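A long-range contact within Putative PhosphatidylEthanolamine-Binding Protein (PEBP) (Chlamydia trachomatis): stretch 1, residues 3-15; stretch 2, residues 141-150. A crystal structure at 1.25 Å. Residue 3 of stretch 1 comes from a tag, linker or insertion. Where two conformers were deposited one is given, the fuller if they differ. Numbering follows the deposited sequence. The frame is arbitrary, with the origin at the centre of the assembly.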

# COMPACT_ATOMS: atom_id res chain seq x y z
N ALA B 3 -6.20 -1.04 -2.39
CA ALA B 3 -5.09 -1.07 -3.34
C ALA B 3 -4.10 -2.11 -2.90
O ALA B 3 -3.87 -2.30 -1.70
CB ALA B 3 -4.42 0.29 -3.41
N MET B 4 -3.45 -2.74 -3.86
CA MET B 4 -2.48 -3.80 -3.58
C MET B 4 -1.38 -3.25 -2.70
O MET B 4 -0.92 -2.13 -2.89
CB MET B 4 -1.88 -4.32 -4.88
CG MET B 4 -0.90 -5.49 -4.69
SD MET B 4 -0.35 -6.30 -6.24
CE MET B 4 0.63 -4.99 -6.96
N GLN B 5 -0.91 -4.08 -1.76
CA GLN B 5 0.13 -3.73 -0.83
C GLN B 5 1.30 -4.69 -0.95
O GLN B 5 1.13 -5.90 -1.22
CB GLN B 5 -0.39 -3.87 0.58
CG GLN B 5 -1.57 -3.02 0.88
CD GLN B 5 -1.90 -3.09 2.35
OE1 GLN B 5 -1.04 -2.82 3.19
NE2 GLN B 5 -3.10 -3.52 2.69
N LEU B 6 2.50 -4.16 -0.70
CA LEU B 6 3.70 -4.94 -0.55
C LEU B 6 4.35 -4.46 0.73
O LEU B 6 4.73 -3.28 0.84
CB LEU B 6 4.63 -4.74 -1.73
CG LEU B 6 5.94 -5.49 -1.60
CD1 LEU B 6 5.74 -6.99 -1.58
CD2 LEU B 6 6.92 -5.08 -2.68
N THR B 7 4.47 -5.35 1.71
CA THR B 7 5.00 -5.00 3.02
C THR B 7 5.98 -6.07 3.47
O THR B 7 6.10 -7.11 2.83
CB THR B 7 3.90 -4.84 4.06
OG1 THR B 7 3.14 -6.05 4.16
CG2 THR B 7 2.98 -3.68 3.69
N SER B 8 6.68 -5.80 4.56
CA SER B 8 7.57 -6.75 5.17
C SER B 8 7.43 -6.69 6.68
O SER B 8 7.39 -5.61 7.27
CB SER B 8 9.02 -6.47 4.79
OG SER B 8 9.89 -7.36 5.47
N GLN B 9 7.34 -7.86 7.31
CA GLN B 9 7.36 -7.93 8.76
C GLN B 9 8.69 -7.45 9.34
O GLN B 9 8.76 -7.10 10.52
CB GLN B 9 7.08 -9.36 9.24
CG GLN B 9 5.72 -9.90 8.80
CD GLN B 9 5.68 -11.43 8.71
OE1 GLN B 9 6.71 -12.10 8.56
NE2 GLN B 9 4.47 -11.98 8.80
N ALA B 10 9.72 -7.39 8.50
CA ALA B 10 11.06 -7.08 8.95
C ALA B 10 11.36 -5.59 8.99
O ALA B 10 12.31 -5.17 9.69
CB ALA B 10 12.09 -7.80 8.07
N PHE B 11 10.62 -4.76 8.25
CA PHE B 11 10.89 -3.33 8.22
C PHE B 11 9.74 -2.60 7.58
O PHE B 11 9.10 -3.12 6.66
CB PHE B 11 12.18 -2.96 7.48
CG PHE B 11 12.22 -3.41 6.05
CD1 PHE B 11 12.58 -4.70 5.71
CD2 PHE B 11 11.92 -2.52 5.02
CE1 PHE B 11 12.61 -5.10 4.36
CE2 PHE B 11 11.94 -2.92 3.70
CZ PHE B 11 12.28 -4.20 3.37
N SER B 12 9.51 -1.39 8.06
CA SER B 12 8.51 -0.49 7.50
C SER B 12 9.14 0.44 6.47
O SER B 12 10.36 0.55 6.37
CB SER B 12 7.86 0.32 8.62
OG SER B 12 7.16 -0.53 9.50
N TYR B 13 8.29 1.12 5.71
CA TYR B 13 8.76 1.95 4.61
C TYR B 13 9.80 2.99 5.08
O TYR B 13 9.55 3.78 5.97
CB TYR B 13 7.58 2.65 3.91
CG TYR B 13 7.98 3.25 2.59
CD1 TYR B 13 8.69 4.43 2.55
CD2 TYR B 13 7.69 2.61 1.39
CE1 TYR B 13 9.08 4.97 1.35
CE2 TYR B 13 8.07 3.14 0.20
CZ TYR B 13 8.78 4.30 0.18
OH TYR B 13 9.17 4.83 -1.03
N GLY B 14 10.95 2.95 4.43
CA GLY B 14 12.00 3.92 4.68
C GLY B 14 12.84 3.60 5.90
O GLY B 14 13.70 4.42 6.25
N ARG B 15 12.62 2.47 6.55
CA ARG B 15 13.38 2.11 7.75
C ARG B 15 14.48 1.11 7.40
O ARG B 15 14.49 0.57 6.31
CB ARG B 15 12.46 1.53 8.83
CG ARG B 15 11.32 2.48 9.24
CD ARG B 15 11.82 3.89 9.54
NE ARG B 15 12.79 3.88 10.64
CZ ARG B 15 13.71 4.81 10.87
NH1 ARG B 15 13.82 5.87 10.09
NH2 ARG B 15 14.54 4.68 11.90
N ILE B 141 -1.88 -4.35 -14.10
CA ILE B 141 -3.15 -3.85 -13.60
C ILE B 141 -3.02 -3.12 -12.28
O ILE B 141 -3.90 -2.33 -11.93
CB ILE B 141 -4.23 -4.95 -13.58
CG1 ILE B 141 -3.90 -6.08 -12.62
CG2 ILE B 141 -4.48 -5.46 -15.02
CD1 ILE B 141 -4.99 -7.17 -12.59
N ALA B 142 -1.93 -3.34 -11.56
CA ALA B 142 -1.69 -2.62 -10.30
C ALA B 142 -0.23 -2.72 -9.94
O ALA B 142 0.45 -3.66 -10.37
CB ALA B 142 -2.54 -3.22 -9.18
N THR B 143 0.22 -1.80 -9.11
CA THR B 143 1.57 -1.83 -8.61
C THR B 143 1.56 -1.52 -7.12
O THR B 143 0.55 -1.01 -6.60
CB THR B 143 2.45 -0.84 -9.40
OG1 THR B 143 3.84 -1.07 -9.16
CG2 THR B 143 2.06 0.59 -9.05
N ALA B 144 2.64 -1.86 -6.46
CA ALA B 144 2.88 -1.48 -5.08
C ALA B 144 4.37 -1.32 -4.85
O ALA B 144 5.19 -1.81 -5.64
CB ALA B 144 2.28 -2.49 -4.13
N GLU B 145 4.74 -0.61 -3.80
CA GLU B 145 6.14 -0.27 -3.56
C GLU B 145 6.44 -0.34 -2.08
O GLU B 145 5.65 0.12 -1.26
CB GLU B 145 6.42 1.15 -4.06
CG GLU B 145 7.81 1.72 -3.72
CD GLU B 145 7.97 3.19 -4.17
OE1 GLU B 145 7.67 3.52 -5.34
OE2 GLU B 145 8.38 4.01 -3.34
N LEU B 146 7.61 -0.89 -1.76
CA LEU B 146 8.18 -0.87 -0.42
C LEU B 146 9.62 -0.40 -0.57
O LEU B 146 10.24 -0.64 -1.58
CB LEU B 146 8.10 -2.28 0.18
CG LEU B 146 8.79 -2.47 1.53
CD1 LEU B 146 8.11 -1.68 2.66
CD2 LEU B 146 8.78 -3.96 1.87
N MET B 147 10.14 0.29 0.43
CA MET B 147 11.54 0.68 0.42
C MET B 147 12.10 0.47 1.81
O MET B 147 11.43 0.70 2.79
CB MET B 147 11.68 2.16 0.00
CG MET B 147 13.16 2.61 -0.14
SD MET B 147 13.91 3.32 1.39
CE MET B 147 13.21 5.00 1.27
N GLY B 148 13.33 -0.02 1.88
CA GLY B 148 14.08 -0.05 3.13
C GLY B 148 15.50 0.39 2.88
O GLY B 148 15.96 0.33 1.74
N THR B 149 16.21 0.78 3.93
CA THR B 149 17.57 1.27 3.76
C THR B 149 18.59 0.26 4.32
O THR B 149 18.27 -0.60 5.14
CB THR B 149 17.77 2.62 4.46
OG1 THR B 149 17.54 2.47 5.87
CG2 THR B 149 16.82 3.66 3.90
N TYR B 150 19.83 0.37 3.87
CA TYR B 150 20.90 -0.36 4.56
C TYR B 150 22.15 0.47 4.56
O TYR B 150 22.47 1.15 3.57
CB TYR B 150 21.16 -1.76 3.98
CG TYR B 150 21.91 -2.58 5.01
CD1 TYR B 150 21.23 -3.17 6.07
CD2 TYR B 150 23.30 -2.68 4.98
CE1 TYR B 150 21.90 -3.83 7.07
CE2 TYR B 150 23.98 -3.34 6.00
CZ TYR B 150 23.26 -3.91 7.05
OH TYR B 150 23.89 -4.59 8.08
O HOH W 1 -0.75 0.19 -4.75
O HOH W 2 4.68 -0.72 0.89
O HOH W 3 16.31 4.39 7.32

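Strand 5-7 and strand 141-150 run in nearly the same direction, with 21° between them. Their axes come no closer than 5.7 Å, and no direct backbone hydrogen bond joins them. Water fills part of the gap. Water 2 donates to Leu6 O (2.6 Å) and to Glu145 O (2.5 Å). Water 1 does the same for Met4 O (3.0 Å) and Thr143 O (2.6 Å). None of these four carbonyls accepts a direct hydrogen bond across the contact; each water donates to one carbonyl from each stretch.

Leu146 is the most covered residue. Its CB lies 4.2 Å from Leu6 CD2, and its CD2 lies 3.8 Å from Phe11 CE2. Its CD2 also sits 3.9 Å from Ser8 CB. These are apolar contacts, and the side chain is buried.

Tyr13 is next. Its ring packs a face against Met147: Met147 CB is 3.9 Å from the ring centroid, a CH-pi contact. At the ring edge Tyr13 OH donates a short hydrogen bond to Glu145 OE2, 2.6 Å away. The CA-to-CB bond of Glu145 points away from stretch 1, but the end of its side chain comes back to reach the hydroxyl.

Met4, near the start of stretch 1, packs its side chain on stretch 2. Its CE is 4.1 Å from Ala144 CB and 4.3 Å from Ala142 CB. Both alanines point their CA-to-CB bonds toward stretch 1, and Met4 CE also lies 3.6 Å from Thr143 C.

Direct backbone bonding begins at the type II turn from Ser12 to Arg15. Gly14 N donates to Met147 O at 2.8 Å, and Thr149 N donates to Arg15 O at 2.9 Å. Both bonds are nearly straight. Gly14 has a positive phi, which favours glycine. Gly148 leaves room for Phe11: an ideal CB there would be 2.6 Å from Phe11 CE2, a clash.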